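PDB 4R84: sialyltransferase 0160 from Photobacterium damselae, which transfers sialic acid from a CMP-sialic acid donor to galactoside acceptors, probably in alpha-2,6 linkage, using a GT-B glycosyltransferase fold. Local coordinates for residues T472-D475 against R476-L480. Sequence-based numbering, arbitrary orientation.
Sequences TITD and REEAL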
loop_
_atom_site.group_PDB
_atom_site.type_symbol
_atom_site.label_atom_id
_atom_site.label_comp_id
_atom_site.label_asym_id
_atom_site.label_seq_id
_atom_site.Cartn_x
_atom_site.Cartn_y
_atom_site.Cartn_z
ATOM N N THR A 472 24.485 15.984 -9.493
ATOM C CA THR A 472 24.978 14.961 -10.413
ATOM C C THR A 472 24.590 15.229 -11.868
ATOM O O THR A 472 25.134 14.606 -12.783
ATOM C CB THR A 472 24.469 13.558 -10.021
ATOM O OG1 THR A 472 23.038 13.538 -10.054
ATOM C CG2 THR A 472 24.938 13.185 -8.624
ATOM N N ILE A 473 23.650 16.143 -12.085
ATOM C CA ILE A 473 23.178 16.433 -13.440
ATOM C C ILE A 473 23.276 17.920 -13.782
ATOM O O ILE A 473 22.546 18.740 -13.231
ATOM C CB ILE A 473 21.710 15.981 -13.616
ATOM C CG1 ILE A 473 21.576 14.484 -13.351
ATOM C CG2 ILE A 473 21.214 16.332 -15.013
ATOM C CD1 ILE A 473 20.124 13.999 -13.390
ATOM N N THR A 474 24.155 18.273 -14.716
ATOM C CA THR A 474 24.307 19.676 -15.080
ATOM C C THR A 474 24.140 19.953 -16.581
ATOM O O THR A 474 24.238 21.103 -17.006
ATOM C CB THR A 474 25.677 20.228 -14.584
ATOM O OG1 THR A 474 26.741 19.437 -15.131
ATOM C CG2 THR A 474 25.769 20.128 -13.067
ATOM N N ASP A 475 23.832 18.915 -17.367
ATOM C CA ASP A 475 23.394 19.107 -18.754
ATOM C C ASP A 475 22.627 17.871 -19.226
ATOM O O ASP A 475 22.513 16.899 -18.480
ATOM C CB ASP A 475 24.576 19.416 -19.699
ATOM C CG ASP A 475 25.584 18.274 -19.815
ATOM O OD1 ASP A 475 25.268 17.116 -19.460
ATOM O OD2 ASP A 475 26.711 18.537 -20.300
ATOM N N ARG A 476 22.108 17.905 -20.452
ATOM C CA ARG A 476 21.260 16.819 -20.939
ATOM C C ARG A 476 22.021 15.506 -21.061
ATOM O O ARG A 476 21.481 14.442 -20.761
ATOM C CB ARG A 476 20.629 17.171 -22.290
ATOM C CG ARG A 476 19.695 16.103 -22.805
ATOM C CD ARG A 476 18.849 16.588 -23.948
ATOM N NE ARG A 476 17.896 15.572 -24.376
ATOM C CZ ARG A 476 18.106 14.685 -25.339
ATOM N NH1 ARG A 476 19.239 14.697 -26.028
ATOM N NH2 ARG A 476 17.164 13.795 -25.633
ATOM N N GLU A 477 23.273 15.571 -21.499
ATOM C CA GLU A 477 24.068 14.346 -21.598
ATOM C C GLU A 477 24.199 13.654 -20.244
ATOM O O GLU A 477 24.076 12.428 -20.140
ATOM C CB GLU A 477 25.451 14.648 -22.177
ATOM C CG GLU A 477 25.432 14.871 -23.678
ATOM C CD GLU A 477 24.783 13.720 -24.426
ATOM O OE1 GLU A 477 25.170 12.552 -24.185
ATOM O OE2 GLU A 477 23.877 13.981 -25.249
ATOM N N GLU A 478 24.421 14.445 -19.202
ATOM C CA GLU A 478 24.517 13.878 -17.869
ATOM C C GLU A 478 23.169 13.332 -17.403
ATOM O O GLU A 478 23.124 12.329 -16.704
ATOM C CB GLU A 478 25.070 14.921 -16.889
ATOM C CG GLU A 478 26.563 15.174 -17.140
ATOM C CD GLU A 478 27.144 16.310 -16.319
ATOM O OE1 GLU A 478 26.438 16.841 -15.437
ATOM O OE2 GLU A 478 28.319 16.668 -16.562
ATOM N N ALA A 479 22.071 13.959 -17.816
ATOM C CA ALA A 479 20.752 13.417 -17.476
ATOM C C ALA A 479 20.557 12.054 -18.133
ATOM O O ALA A 479 20.134 11.103 -17.477
ATOM C CB ALA A 479 19.648 14.363 -17.894
ATOM N N LEU A 480 20.876 11.959 -19.423
ATOM C CA LEU A 480 20.658 10.715 -20.157
ATOM C C LEU A 480 21.428 9.550 -19.546
ATOM O O LEU A 480 20.960 8.417 -19.570
ATOM C CB LEU A 480 21.047 10.875 -21.627
ATOM C CG LEU A 480 20.081 11.700 -22.474
ATOM C CD1 LEU A 480 20.688 11.995 -23.832
ATOM C CD2 LEU A 480 18.774 10.936 -22.631
#
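Asp475 is the N-cap of helix 476-481, and its carboxylate takes the backbone N-H of Glu478 at the first turn. Asp475 OD1 lies 2.8 Å from Glu478 N, and the bond is fairly straight, with an N-H...O angle of 162°. The N-H meets OD1 nearly along the C-O bond. With chi1 at 64°, CG sits between the backbone N and the carbonyl carbon, which folds the carboxylate over the helix start. Ala479 N donates a backbone hydrogen bond to Asp475 O at 3.0 Å, the first i to i+4 bond of the helix.

Glu478 reaches back to the loop. Beyond CG its chain is extended, and OE1 is gripped by two donors of Thr474. The backbone Thr474 N is 2.8 Å from Glu478 OE1, on the anti side. The hydroxyl Thr474 OG1 is 2.6 Å from Glu478 OE1, on the syn side, and donates to it. Both donors come from the same face of the carboxylate, tilted out of its plane, and together they hold OE1 against the loop. Asp475 OD1 and Glu478 OE1 are 4.2 Å apart; their like charges are probably eased by these N-H and O-H donors.

Ile473 CG2 touches Ala479 CB at 3.8 Å. Phe467 of strand 462-468 packs against both residues. The Arg476 chain leaves the cap extended, and its NE is hydrogen-bonded to Val499 O of strand 499-502. The Thr472 side chain lies about 7 Å from the bound CMP-3F-Neu5Ac, so the loop runs near the donor pocket. The Asp475 to Glu478 bond is typical of an Asp N-cap, here with the Glu478 side chain returning to Thr474, the residue before the cap.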